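Local coordinates for 2-hydroxyisobutyryl-CoA synthetase (PDB 6HDY), which is a synthetase of the ANL superfamily, built from an AMP-binding enzyme region and a smaller C-terminal domain, at residues A150-M155 with P283-A288; A217-S223 with C246-E252; K271-G276 with E291-M297. Residue numbers count along the deposited sequence, not the author numbering.

Contact 1 of 3, residues A150-M155 with P283-A288. With 3HL ((3S)-3-hydroxybutanoic acid), chain B; 8LQ ([[(2~{R},3~{S},4~{R},5~{R})-5-(6-aminopurin-9-yl)-3,4-bis(oxidanyl)oxolan-2-yl]methoxy-oxidanyl-phosphoryl] (3~{S})-3-oxidanylbutanoate), chain C.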
loop_
_atom_site.group_PDB
_atom_site.type_symbol
_atom_site.label_atom_id
_atom_site.label_comp_id
_atom_site.label_asym_id
_atom_site.label_seq_id
_atom_site.Cartn_x
_atom_site.Cartn_y
_atom_site.Cartn_z
ATOM N N ALA A 150 -17.532 -8.343 -6.883
ATOM C CA ALA A 150 -17.837 -9.384 -5.895
ATOM C C ALA A 150 -17.675 -8.804 -4.513
ATOM O O ALA A 150 -18.554 -8.980 -3.691
ATOM C CB ALA A 150 -16.887 -10.553 -6.055
ATOM N N HIS A 151 -16.572 -8.065 -4.257
ATOM C CA HIS A 151 -16.317 -7.520 -2.916
ATOM C C HIS A 151 -17.268 -6.414 -2.516
ATOM O O HIS A 151 -17.643 -6.396 -1.356
ATOM C CB HIS A 151 -14.850 -7.092 -2.770
ATOM C CG HIS A 151 -13.948 -8.270 -2.594
ATOM N ND1 HIS A 151 -12.624 -8.113 -2.378
ATOM C CD2 HIS A 151 -14.238 -9.594 -2.588
ATOM C CE1 HIS A 151 -12.129 -9.331 -2.241
ATOM N NE2 HIS A 151 -13.065 -10.249 -2.353
ATOM N N ALA A 152 -17.651 -5.492 -3.449
ATOM C CA ALA A 152 -18.635 -4.419 -3.174
ATOM C C ALA A 152 -19.970 -5.042 -2.757
ATOM O O ALA A 152 -20.616 -4.549 -1.835
ATOM C CB ALA A 152 -18.851 -3.548 -4.410
ATOM N N ARG A 153 -20.357 -6.134 -3.437
ATOM C CA ARG A 153 -21.577 -6.899 -3.201
ATOM C C ARG A 153 -21.660 -7.454 -1.761
ATOM O O ARG A 153 -22.655 -7.238 -1.064
ATOM C CB ARG A 153 -21.677 -8.023 -4.244
ATOM C CG ARG A 153 -22.661 -9.124 -3.907
ATOM C CD ARG A 153 -22.835 -10.024 -5.086
ATOM N NE ARG A 153 -23.631 -11.199 -4.752
ATOM C CZ ARG A 153 -23.632 -12.322 -5.457
ATOM N NH1 ARG A 153 -22.901 -12.421 -6.557
ATOM N NH2 ARG A 153 -24.382 -13.347 -5.081
ATOM N N ILE A 154 -20.592 -8.141 -1.332
ATOM C CA ILE A 154 -20.452 -8.764 -0.019
ATOM C C ILE A 154 -20.295 -7.680 1.079
ATOM O O ILE A 154 -20.794 -7.869 2.176
ATOM C CB ILE A 154 -19.268 -9.778 -0.079
ATOM C CG1 ILE A 154 -19.579 -10.926 -1.061
ATOM C CG2 ILE A 154 -18.936 -10.325 1.294
ATOM C CD1 ILE A 154 -18.363 -11.622 -1.633
ATOM N N MET A 155 -19.609 -6.554 0.784
ATOM C CA MET A 155 -19.449 -5.455 1.753
ATOM C C MET A 155 -20.817 -4.769 2.001
ATOM O O MET A 155 -21.107 -4.346 3.116
ATOM C CB MET A 155 -18.387 -4.451 1.266
ATOM C CG MET A 155 -16.957 -4.893 1.561
ATOM S SD MET A 155 -15.712 -3.867 0.717
ATOM C CE MET A 155 -16.040 -2.289 1.455
ATOM N N PRO A 283 -11.720 -13.286 -5.659
ATOM C CA PRO A 283 -12.325 -12.567 -4.519
ATOM C C PRO A 283 -12.426 -13.453 -3.261
ATOM O O PRO A 283 -13.251 -14.363 -3.185
ATOM C CB PRO A 283 -13.682 -12.103 -5.091
ATOM C CG PRO A 283 -14.026 -13.129 -6.142
ATOM C CD PRO A 283 -12.688 -13.479 -6.760
ATOM N N PHE A 284 -11.532 -13.212 -2.300
ATOM C CA PHE A 284 -11.384 -14.013 -1.082
ATOM C C PHE A 284 -12.552 -13.838 -0.106
ATOM O O PHE A 284 -12.705 -14.661 0.798
ATOM C CB PHE A 284 -10.028 -13.736 -0.390
ATOM C CG PHE A 284 -9.829 -12.276 -0.040
ATOM C CD1 PHE A 284 -10.404 -11.734 1.111
ATOM C CD2 PHE A 284 -9.095 -11.436 -0.877
ATOM C CE1 PHE A 284 -10.258 -10.386 1.410
ATOM C CE2 PHE A 284 -8.924 -10.095 -0.557
ATOM C CZ PHE A 284 -9.511 -9.578 0.584
ATOM N N MET A 285 -13.372 -12.773 -0.289
ATOM C CA MET A 285 -14.558 -12.542 0.538
ATOM C C MET A 285 -15.688 -13.532 0.148
ATOM O O MET A 285 -16.785 -13.412 0.667
ATOM C CB MET A 285 -15.029 -11.062 0.445
ATOM C CG MET A 285 -14.081 -10.084 1.113
ATOM S SD MET A 285 -14.593 -8.340 1.074
ATOM C CE MET A 285 -15.915 -8.377 2.200
ATOM N N ASN A 286 -15.410 -14.541 -0.720
ATOM C CA ASN A 286 -16.376 -15.588 -1.137
ATOM C C ASN A 286 -16.949 -16.382 0.076
ATOM O O ASN A 286 -17.942 -17.099 -0.030
ATOM C CB ASN A 286 -15.737 -16.523 -2.184
ATOM C CG ASN A 286 -14.674 -17.425 -1.603
ATOM O OD1 ASN A 286 -13.588 -16.993 -1.278
ATOM N ND2 ASN A 286 -14.975 -18.691 -1.402
ATOM N N VAL A 287 -16.279 -16.265 1.214
ATOM C CA VAL A 287 -16.731 -16.771 2.511
ATOM C C VAL A 287 -16.766 -15.523 3.396
ATOM O O VAL A 287 -15.740 -14.828 3.514
ATOM C CB VAL A 287 -15.959 -17.979 3.121
ATOM C CG1 VAL A 287 -16.198 -19.251 2.316
ATOM C CG2 VAL A 287 -14.468 -17.692 3.276
ATOM N N ALA A 288 -17.974 -15.142 3.847
ATOM C CA ALA A 288 -18.178 -13.914 4.626
ATOM C C ALA A 288 -19.499 -13.867 5.347
ATOM O O ALA A 288 -20.540 -14.196 4.770
ATOM C CB ALA A 288 -18.060 -12.672 3.724
HETATM C CA 3HL B . -6.011 -13.939 2.927
HETATM C CB 3HL B . -5.656 -13.558 1.472
HETATM O OG1 3HL B . -6.764 -13.058 0.731
HETATM C CG2 3HL B . -4.593 -12.503 1.417
HETATM C C 3HL B . -7.465 -13.617 3.172
HETATM O OA 3HL B . -7.824 -12.448 3.170
HETATM O OB 3HL B . -8.306 -14.682 3.182
HETATM N N9 8LQ C . -7.345 -17.399 6.906
HETATM C C8 8LQ C . -7.650 -16.385 6.081
HETATM N N7 8LQ C . -8.817 -15.868 6.452
HETATM C C5 8LQ C . -9.259 -16.578 7.503
HETATM C C6 8LQ C . -10.340 -16.471 8.307
HETATM N N6 8LQ C . -11.233 -15.531 8.039
HETATM N N1 8LQ C . -10.545 -17.313 9.339
HETATM C C2 8LQ C . -9.612 -18.309 9.634
HETATM N N3 8LQ C . -8.474 -18.355 8.842
HETATM C C4 8LQ C . -8.337 -17.521 7.785
HETATM C CAA 8LQ C . -6.083 -12.529 1.284
HETATM C CAZ 8LQ C . -7.023 -12.828 2.482
HETATM O OAE 8LQ C . -6.696 -11.971 3.573
HETATM C CAL 8LQ C . -6.922 -14.290 2.961
HETATM C CAS 8LQ C . -5.472 -14.651 3.307
HETATM O OAC 8LQ C . -4.986 -14.286 4.374
HETATM O OAQ 8LQ C . -4.776 -15.314 2.314
HETATM P PBC 8LQ C . -3.369 -16.033 2.568
HETATM O OAH 8LQ C . -2.378 -14.849 2.941
HETATM O OAD 8LQ C . -2.902 -16.829 1.419
HETATM O "O5'" 8LQ C . -3.632 -16.977 3.807
HETATM C "C5'" 8LQ C . -4.727 -17.884 3.699
HETATM C "C4'" 8LQ C . -4.853 -18.675 4.976
HETATM O "O4'" 8LQ C . -5.076 -17.765 6.086
HETATM C "C3'" 8LQ C . -6.080 -19.476 4.870
HETATM O "O3'" 8LQ C . -5.805 -20.733 4.189
HETATM C "C2'" 8LQ C . -6.428 -19.669 6.347
HETATM O "O2'" 8LQ C . -5.531 -20.657 6.993
HETATM C "C1'" 8LQ C . -6.139 -18.290 6.894
#
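A single imidazole is gripped by three consecutive residues here: His151, on helix 141-157, reaches into the turn 283-286, which begins with a cis peptide bond before Pro283. The contact lies in the AMP-binding enzyme region of this ANL-superfamily protein; Phe284 lines the ligand pocket and His151 backs it from behind. Met285 N donates a nearly straight hydrogen bond to His151 NE2 (3.3 Å, 164°), while His151 ND1 is bonded to the carbonyl of Gly180, so both ring nitrogens are engaged. Met285 folds back over one face of the imidazole, with its CG 3.8 Å and its SD 3.9 Å from the ring centroid, a CH-pi and a sulfur-aromatic contact together. The imidazole edge in turn meets the face of Phe284 in a T-shaped pair, centroids 4.8 Å apart and planes at 69°. Apolar contacts extend along the helix on the side turned to the loop: Ala150 CB touches Pro283 CB at 3.7 Å, and Ile154 CG2 lies 3.5 Å from Ala288 CB and 3.7 Å from Met285 CE, which also meets Met155 CG. Phe284 is thus held between histidine and ligand: His151 CE1 covers one ring face, and on the opposite face (3S)-3-hydroxybutanoic acid places OG1 3.3 Å from Phe284 CG.

Contact 2 of 3, residues A217-S223 with C246-E252. With 8LQ ([[(2~{R},3~{S},4~{R},5~{R})-5-(6-aminopurin-9-yl)-3,4-bis(oxidanyl)oxolan-2-yl]methoxy-oxidanyl-phosphoryl] (3~{S})-3-oxidanylbutanoate), chain C; 3HL ((3S)-3-hydroxybutanoic acid), chain B.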
loop_
_atom_site.group_PDB
_atom_site.type_symbol
_atom_site.label_atom_id
_atom_site.label_comp_id
_atom_site.label_asym_id
_atom_site.label_seq_id
_atom_site.Cartn_x
_atom_site.Cartn_y
_atom_site.Cartn_z
ATOM N N ALA A 217 -16.479 2.007 8.606
ATOM C CA ALA A 217 -15.962 0.649 8.515
ATOM C C ALA A 217 -14.441 0.555 8.566
ATOM O O ALA A 217 -13.734 1.485 8.177
ATOM C CB ALA A 217 -16.514 -0.056 7.281
ATOM N N PHE A 218 -13.947 -0.567 9.112
ATOM C CA PHE A 218 -12.515 -0.846 9.267
ATOM C C PHE A 218 -12.219 -2.211 8.737
ATOM O O PHE A 218 -12.934 -3.147 9.074
ATOM C CB PHE A 218 -12.102 -0.812 10.752
ATOM C CG PHE A 218 -10.651 -1.143 11.040
ATOM C CD1 PHE A 218 -10.241 -2.459 11.224
ATOM C CD2 PHE A 218 -9.705 -0.134 11.166
ATOM C CE1 PHE A 218 -8.914 -2.758 11.494
ATOM C CE2 PHE A 218 -8.381 -0.434 11.461
ATOM C CZ PHE A 218 -7.992 -1.743 11.613
ATOM N N TYR A 219 -11.116 -2.344 7.976
ATOM C CA TYR A 219 -10.631 -3.628 7.497
ATOM C C TYR A 219 -9.194 -3.868 7.944
ATOM O O TYR A 219 -8.343 -2.978 7.811
ATOM C CB TYR A 219 -10.731 -3.758 5.946
ATOM C CG TYR A 219 -10.036 -5.006 5.424
ATOM C CD1 TYR A 219 -10.695 -6.233 5.388
ATOM C CD2 TYR A 219 -8.696 -4.976 5.047
ATOM C CE1 TYR A 219 -10.049 -7.389 4.945
ATOM C CE2 TYR A 219 -8.033 -6.129 4.629
ATOM C CZ TYR A 219 -8.714 -7.330 4.574
ATOM O OH TYR A 219 -8.034 -8.459 4.208
ATOM N N GLY A 220 -8.922 -5.106 8.366
ATOM C CA GLY A 220 -7.580 -5.592 8.663
ATOM C C GLY A 220 -7.633 -6.991 9.227
ATOM O O GLY A 220 -8.598 -7.713 8.971
ATOM N N THR A 221 -6.626 -7.360 10.044
ATOM C CA THR A 221 -6.610 -8.661 10.740
ATOM C C THR A 221 -7.236 -8.504 12.121
ATOM O O THR A 221 -7.138 -7.408 12.701
ATOM C CB THR A 221 -5.195 -9.277 10.875
ATOM O OG1 THR A 221 -4.365 -8.440 11.694
ATOM C CG2 THR A 221 -4.535 -9.611 9.510
ATOM N N PRO A 222 -7.869 -9.573 12.683
ATOM C CA PRO A 222 -8.415 -9.458 14.054
ATOM C C PRO A 222 -7.344 -9.085 15.078
ATOM O O PRO A 222 -7.653 -8.375 16.023
ATOM C CB PRO A 222 -9.020 -10.842 14.324
ATOM C CG PRO A 222 -9.140 -11.500 12.981
ATOM C CD PRO A 222 -8.049 -10.936 12.144
ATOM N N SER A 223 -6.077 -9.533 14.858
ATOM C CA SER A 223 -4.899 -9.230 15.691
ATOM C C SER A 223 -4.614 -7.737 15.685
ATOM O O SER A 223 -4.368 -7.170 16.748
ATOM C CB SER A 223 -3.657 -9.954 15.173
ATOM O OG SER A 223 -3.752 -11.337 15.431
ATOM N N CYS A 246 -18.793 -0.994 12.023
ATOM C CA CYS A 246 -18.264 -2.332 11.858
ATOM C C CYS A 246 -16.786 -2.364 11.544
ATOM O O CYS A 246 -16.185 -1.366 11.141
ATOM C CB CYS A 246 -19.070 -3.133 10.835
ATOM S SG CYS A 246 -18.518 -2.935 9.125
ATOM N N LEU A 247 -16.217 -3.549 11.779
ATOM C CA LEU A 247 -14.848 -3.943 11.499
ATOM C C LEU A 247 -15.008 -5.299 10.815
ATOM O O LEU A 247 -15.782 -6.124 11.295
ATOM C CB LEU A 247 -14.021 -4.086 12.794
ATOM C CG LEU A 247 -13.873 -2.833 13.658
ATOM C CD1 LEU A 247 -14.896 -2.849 14.800
ATOM C CD2 LEU A 247 -12.454 -2.731 14.234
ATOM N N PHE A 248 -14.358 -5.498 9.669
ATOM C CA PHE A 248 -14.453 -6.757 8.931
ATOM C C PHE A 248 -13.064 -7.275 8.673
ATOM O O PHE A 248 -12.190 -6.510 8.309
ATOM C CB PHE A 248 -15.345 -6.666 7.687
ATOM C CG PHE A 248 -14.844 -5.879 6.494
ATOM C CD1 PHE A 248 -14.880 -4.488 6.494
ATOM C CD2 PHE A 248 -14.486 -6.531 5.311
ATOM C CE1 PHE A 248 -14.476 -3.765 5.363
ATOM C CE2 PHE A 248 -14.088 -5.807 4.182
ATOM C CZ PHE A 248 -14.059 -4.432 4.227
ATOM N N PHE A 249 -12.833 -8.531 8.996
ATOM C CA PHE A 249 -11.488 -9.095 9.001
ATOM C C PHE A 249 -11.332 -10.352 8.189
ATOM O O PHE A 249 -12.256 -11.175 8.087
ATOM C CB PHE A 249 -11.062 -9.438 10.474
ATOM C CG PHE A 249 -11.264 -8.391 11.559
ATOM C CD1 PHE A 249 -10.586 -7.173 11.515
ATOM C CD2 PHE A 249 -12.078 -8.657 12.666
ATOM C CE1 PHE A 249 -10.756 -6.226 12.529
ATOM C CE2 PHE A 249 -12.247 -7.702 13.679
ATOM C CZ PHE A 249 -11.572 -6.505 13.615
ATOM N N SER A 250 -10.101 -10.544 7.718
ATOM C CA SER A 250 -9.643 -11.744 7.024
ATOM C C SER A 250 -8.160 -11.939 7.336
ATOM O O SER A 250 -7.517 -11.032 7.881
ATOM C CB SER A 250 -9.891 -11.628 5.522
ATOM O OG SER A 250 -8.899 -10.823 4.919
ATOM N N GLY A 251 -7.639 -13.123 7.032
ATOM C CA GLY A 251 -6.219 -13.388 7.189
ATOM C C GLY A 251 -5.848 -14.466 8.171
ATOM O O GLY A 251 -4.797 -15.086 8.021
ATOM N N GLU A 252 -6.705 -14.702 9.180
ATOM C CA GLU A 252 -6.438 -15.645 10.270
ATOM C C GLU A 252 -7.705 -15.805 11.116
ATOM O O GLU A 252 -8.559 -14.928 11.057
ATOM C CB GLU A 252 -5.318 -15.067 11.184
ATOM C CG GLU A 252 -5.607 -13.638 11.642
ATOM C CD GLU A 252 -4.760 -13.074 12.758
ATOM O OE1 GLU A 252 -3.700 -13.654 13.066
ATOM O OE2 GLU A 252 -5.145 -12.025 13.311
HETATM N N9 8LQ C . -7.345 -17.399 6.906
HETATM C C8 8LQ C . -7.650 -16.385 6.081
HETATM N N7 8LQ C . -8.817 -15.868 6.452
HETATM C C5 8LQ C . -9.259 -16.578 7.503
HETATM C C6 8LQ C . -10.340 -16.471 8.307
HETATM N N6 8LQ C . -11.233 -15.531 8.039
HETATM N N1 8LQ C . -10.545 -17.313 9.339
HETATM C C2 8LQ C . -9.612 -18.309 9.634
HETATM N N3 8LQ C . -8.474 -18.355 8.842
HETATM C C4 8LQ C . -8.337 -17.521 7.785
HETATM C CAA 8LQ C . -6.083 -12.529 1.284
HETATM C CAZ 8LQ C . -7.023 -12.828 2.482
HETATM O OAE 8LQ C . -6.696 -11.971 3.573
HETATM C CAL 8LQ C . -6.922 -14.290 2.961
HETATM C CAS 8LQ C . -5.472 -14.651 3.307
HETATM O OAC 8LQ C . -4.986 -14.286 4.374
HETATM O OAQ 8LQ C . -4.776 -15.314 2.314
HETATM P PBC 8LQ C . -3.369 -16.033 2.568
HETATM O OAH 8LQ C . -2.378 -14.849 2.941
HETATM O OAD 8LQ C . -2.902 -16.829 1.419
HETATM O "O5'" 8LQ C . -3.632 -16.977 3.807
HETATM C "C5'" 8LQ C . -4.727 -17.884 3.699
HETATM C "C4'" 8LQ C . -4.853 -18.675 4.976
HETATM O "O4'" 8LQ C . -5.076 -17.765 6.086
HETATM C "C3'" 8LQ C . -6.080 -19.476 4.870
HETATM O "O3'" 8LQ C . -5.805 -20.733 4.189
HETATM C "C2'" 8LQ C . -6.428 -19.669 6.347
HETATM O "O2'" 8LQ C . -5.531 -20.657 6.993
HETATM C "C1'" 8LQ C . -6.139 -18.290 6.894
HETATM C CA 3HL B . -6.011 -13.939 2.927
HETATM C CB 3HL B . -5.656 -13.558 1.472
HETATM O OG1 3HL B . -6.764 -13.058 0.731
HETATM C CG2 3HL B . -4.593 -12.503 1.417
HETATM C C 3HL B . -7.465 -13.617 3.172
HETATM O OA 3HL B . -7.824 -12.448 3.170
HETATM O OB 3HL B . -8.306 -14.682 3.182
HETATM O O HOH W 1 -6.071 -8.926 6.371
#
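Cys246 O opens strand 246-249, accepting a weak hydrogen bond from Phe218 N (3.1 Å). Leu247 lies on the same sheet face as Phe218, its CD2 3.7 Å from Phe218 CD1. Phe248 donates the firmest backbone bond of the pair, N to Phe218 O at 2.8 Å, and its ring, on the other face, receives Tyr219 CB in a CH-pi contact, 4.0 Å from the centroid. Phe249 turns back to the Leu247 side, with Pro222 CA 3.9 Å from its ring centroid, almost on the normal. Strands 217-220 and 246-249 run parallel, their axes coming within 4.7 Å and crossing at -21°, joined by helix 222-234 in a beta-alpha-beta unit; Thr221 is the helix N-cap, its OG1 bonding Tyr224 N and also the carbonyl of Phe465. Beyond the strand, Ser250 N makes a weak bond to Gly220 O (3.4 Å). Ser250 OG and Tyr219 OH are 2.6 Å apart and hydrogen-bonded, and a water bridges Tyr219 OH to Ser250 O. Ser250 OG lies 2.6 Å from OA of (3S)-3-hydroxybutanoic acid or 2.8 Å from OAE of 8LQ, alternative ligands in overlapping positions. Gly251, at backbone angles where a CB would jam against Ser250 O, brings its N to 3.0 Å from 8LQ N7. Glu252 reaches back to the helix start, OE2 accepting from Ser223 N (3.1 Å) and Ser223 OG (2.6 Å), OE1 from Ala467 N.

Contact 3 of 3, residues K271-G276 with E291-M297. With 8LQ ([[(2~{R},3~{S},4~{R},5~{R})-5-(6-aminopurin-9-yl)-3,4-bis(oxidanyl)oxolan-2-yl]methoxy-oxidanyl-phosphoryl] (3~{S})-3-oxidanylbutanoate), chain C.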
loop_
_atom_site.group_PDB
_atom_site.type_symbol
_atom_site.label_atom_id
_atom_site.label_comp_id
_atom_site.label_asym_id
_atom_site.label_seq_id
_atom_site.Cartn_x
_atom_site.Cartn_y
_atom_site.Cartn_z
ATOM N N LYS A 271 -19.866 -3.757 15.343
ATOM C CA LYS A 271 -20.050 -5.162 14.955
ATOM C C LYS A 271 -18.791 -5.668 14.266
ATOM O O LYS A 271 -18.106 -4.895 13.604
ATOM C CB LYS A 271 -21.255 -5.332 14.016
ATOM C CG LYS A 271 -22.585 -5.327 14.758
ATOM C CD LYS A 271 -23.759 -5.615 13.844
ATOM C CE LYS A 271 -24.101 -7.079 13.744
ATOM N NZ LYS A 271 -25.543 -7.264 13.463
ATOM N N VAL A 272 -18.490 -6.968 14.430
ATOM C CA VAL A 272 -17.336 -7.604 13.811
ATOM C C VAL A 272 -17.837 -8.591 12.761
ATOM O O VAL A 272 -18.786 -9.316 13.015
ATOM C CB VAL A 272 -16.385 -8.255 14.862
ATOM C CG1 VAL A 272 -15.453 -9.284 14.217
ATOM C CG2 VAL A 272 -15.571 -7.191 15.595
ATOM N N TYR A 273 -17.227 -8.582 11.562
ATOM C CA TYR A 273 -17.580 -9.529 10.509
ATOM C C TYR A 273 -16.393 -10.346 10.123
ATOM O O TYR A 273 -15.290 -9.812 10.056
ATOM C CB TYR A 273 -18.177 -8.826 9.289
ATOM C CG TYR A 273 -19.467 -8.124 9.629
ATOM C CD1 TYR A 273 -20.561 -8.837 10.124
ATOM C CD2 TYR A 273 -19.563 -6.739 9.575
ATOM C CE1 TYR A 273 -21.741 -8.193 10.480
ATOM C CE2 TYR A 273 -20.751 -6.086 9.897
ATOM C CZ TYR A 273 -21.841 -6.818 10.337
ATOM O OH TYR A 273 -22.999 -6.180 10.692
ATOM N N ASP A 274 -16.619 -11.643 9.888
ATOM C CA ASP A 274 -15.603 -12.589 9.455
ATOM C C ASP A 274 -15.736 -12.780 7.934
ATOM O O ASP A 274 -16.856 -12.866 7.415
ATOM C CB ASP A 274 -15.772 -13.931 10.191
ATOM C CG ASP A 274 -14.601 -14.914 10.143
ATOM O OD1 ASP A 274 -13.451 -14.474 9.910
ATOM O OD2 ASP A 274 -14.820 -16.108 10.432
ATOM N N CYS A 275 -14.587 -12.775 7.230
ATOM C CA CYS A 275 -14.490 -13.049 5.793
ATOM C C CYS A 275 -13.109 -13.625 5.481
ATOM O O CYS A 275 -12.222 -13.566 6.327
ATOM C CB CYS A 275 -14.822 -11.830 4.917
ATOM S SG CYS A 275 -13.600 -10.493 4.968
ATOM N N GLY A 276 -12.943 -14.160 4.275
ATOM C CA GLY A 276 -11.646 -14.601 3.816
ATOM C C GLY A 276 -11.406 -16.077 3.655
ATOM O O GLY A 276 -11.504 -16.840 4.612
ATOM N N GLU A 291 -24.681 -8.729 7.784
ATOM C CA GLU A 291 -25.186 -7.930 8.903
ATOM C C GLU A 291 -26.122 -8.718 9.849
ATOM O O GLU A 291 -25.987 -8.575 11.064
ATOM C CB GLU A 291 -25.840 -6.627 8.435
ATOM C CG GLU A 291 -26.159 -5.687 9.592
ATOM C CD GLU A 291 -26.747 -4.346 9.216
ATOM O OE1 GLU A 291 -26.991 -4.110 8.011
ATOM O OE2 GLU A 291 -26.945 -3.518 10.133
ATOM N N GLN A 292 -27.012 -9.567 9.292
ATOM C CA GLN A 292 -27.953 -10.384 10.065
ATOM C C GLN A 292 -27.372 -11.750 10.426
ATOM O O GLN A 292 -27.537 -12.178 11.566
ATOM C CB GLN A 292 -29.333 -10.508 9.385
ATOM C CG GLN A 292 -30.020 -9.156 9.041
ATOM C CD GLN A 292 -29.447 -8.477 7.797
ATOM O OE1 GLN A 292 -28.830 -9.108 6.935
ATOM N NE2 GLN A 292 -29.588 -7.160 7.698
ATOM N N SER A 293 -26.681 -12.432 9.486
ATOM C CA SER A 293 -26.006 -13.710 9.753
ATOM C C SER A 293 -24.589 -13.299 10.144
ATOM O O SER A 293 -23.637 -13.501 9.375
ATOM C CB SER A 293 -26.004 -14.575 8.494
ATOM O OG SER A 293 -27.305 -14.644 7.931
ATOM N N ASN A 294 -24.471 -12.591 11.284
ATOM C CA ASN A 294 -23.208 -11.972 11.725
ATOM C C ASN A 294 -22.224 -12.931 12.403
ATOM O O ASN A 294 -21.088 -12.531 12.641
ATOM C CB ASN A 294 -23.470 -10.734 12.612
ATOM C CG ASN A 294 -24.182 -11.071 13.891
ATOM O OD1 ASN A 294 -25.111 -11.871 13.908
ATOM N ND2 ASN A 294 -23.725 -10.518 14.999
ATOM N N ASP A 295 -22.650 -14.160 12.736
ATOM C CA ASP A 295 -21.725 -15.153 13.290
ATOM C C ASP A 295 -21.235 -16.072 12.164
ATOM O O ASP A 295 -22.021 -16.531 11.322
ATOM C CB ASP A 295 -22.321 -15.958 14.456
ATOM C CG ASP A 295 -22.685 -15.115 15.668
ATOM O OD1 ASP A 295 -21.806 -14.380 16.172
ATOM O OD2 ASP A 295 -23.839 -15.211 16.129
ATOM N N GLY A 296 -19.929 -16.278 12.133
ATOM C CA GLY A 296 -19.318 -17.115 11.118
ATOM C C GLY A 296 -19.389 -16.502 9.733
ATOM O O GLY A 296 -19.385 -15.270 9.575
ATOM N N MET A 297 -19.447 -17.370 8.710
ATOM C CA MET A 297 -19.432 -16.910 7.328
ATOM C C MET A 297 -20.375 -17.688 6.462
ATOM O O MET A 297 -20.563 -18.866 6.688
ATOM C CB MET A 297 -18.013 -17.059 6.737
ATOM C CG MET A 297 -16.946 -16.256 7.462
ATOM S SD MET A 297 -15.287 -16.339 6.721
ATOM C CE MET A 297 -14.799 -17.963 7.146
HETATM N N9 8LQ C . -7.345 -17.399 6.906
HETATM C C8 8LQ C . -7.650 -16.385 6.081
HETATM N N7 8LQ C . -8.817 -15.868 6.452
HETATM C C5 8LQ C . -9.259 -16.578 7.503
HETATM C C6 8LQ C . -10.340 -16.471 8.307
HETATM N N6 8LQ C . -11.233 -15.531 8.039
HETATM N N1 8LQ C . -10.545 -17.313 9.339
HETATM C C2 8LQ C . -9.612 -18.309 9.634
HETATM N N3 8LQ C . -8.474 -18.355 8.842
HETATM C C4 8LQ C . -8.337 -17.521 7.785
HETATM C CAA 8LQ C . -6.083 -12.529 1.284
HETATM C CAZ 8LQ C . -7.023 -12.828 2.482
HETATM O OAE 8LQ C . -6.696 -11.971 3.573
HETATM C CAL 8LQ C . -6.922 -14.290 2.961
HETATM C CAS 8LQ C . -5.472 -14.651 3.307
HETATM O OAC 8LQ C . -4.986 -14.286 4.374
HETATM O OAQ 8LQ C . -4.776 -15.314 2.314
HETATM P PBC 8LQ C . -3.369 -16.033 2.568
HETATM O OAH 8LQ C . -2.378 -14.849 2.941
HETATM O OAD 8LQ C . -2.902 -16.829 1.419
HETATM O "O5'" 8LQ C . -3.632 -16.977 3.807
HETATM C "C5'" 8LQ C . -4.727 -17.884 3.699
HETATM C "C4'" 8LQ C . -4.853 -18.675 4.976
HETATM O "O4'" 8LQ C . -5.076 -17.765 6.086
HETATM C "C3'" 8LQ C . -6.080 -19.476 4.870
HETATM O "O3'" 8LQ C . -5.805 -20.733 4.189
HETATM C "C2'" 8LQ C . -6.428 -19.669 6.347
HETATM O "O2'" 8LQ C . -5.531 -20.657 6.993
HETATM C "C1'" 8LQ C . -6.139 -18.290 6.894
HETATM O O HOH W 2 -19.110 -12.616 10.732
#
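Met297 lays its thioether along the end of strand 271-274, with CG 3.4 Å from Asp274 O and SD 3.5 Å from Cys275 CA. The loop 291-296 runs beside this edge strand of the chain's five-stranded parallel sheet, and one water joins the two backbones: it accepts from Asp274 N (2.8 Å) and lies 2.8 Å from Asn294 O and 2.9 Å from Gly296 O. Towards the strand's beginning, Lys271 NZ donates to Glu291 O at 2.8 Å, and the Tyr273 ring meets the loop through its OH, 3.3 Å from Glu291 CA, and through an edge carbon, CE1, 3.7 Å from Asn294 CB. At the end of the strand and just beyond it lies part of the adenine site: 8LQ N6 donates to Asp274 OD1 (3.1 Å) and to Cys275 O (2.8 Å), while Asp274 OD2 is bonded to Ser256 OG. Gly276 has backbone angles that call for glycine, and a CB there would crowd 8LQ N7. Across the segments the direct polar link is a lysine to a carbonyl, the rest a water bridge and van der Waals contact; the purine amino group is met by two acceptors of 271-276, Asp274 OD1 and Cys275 O.

In the fold
All three contacts lie within the AMP-binding enzyme range, with centres 11 to 13 Å apart, and all touch 8LQ, contact 1 beside its hydroxybutanoate end through Phe284 and contact 3 at its purine amino group. Contacts 2 and 3 share the parallel sheet, where strand 246-249 sits between 217-220 and 271-274, and follow in series along the chain. Contact 1 spans contact 2 in sequence, bringing helix 141-157 to the Phe248 side of that sheet, where Met155 and Met285 pack on Phe248. Contacts 1 and 3 interlock in sequence: strand 287-288 follows 271-274, and Val287 O lies 3.0 Å from Gly276 N, a probable hydrogen bond. Sheet ends and adjoining loops thereby line one ligand pocket.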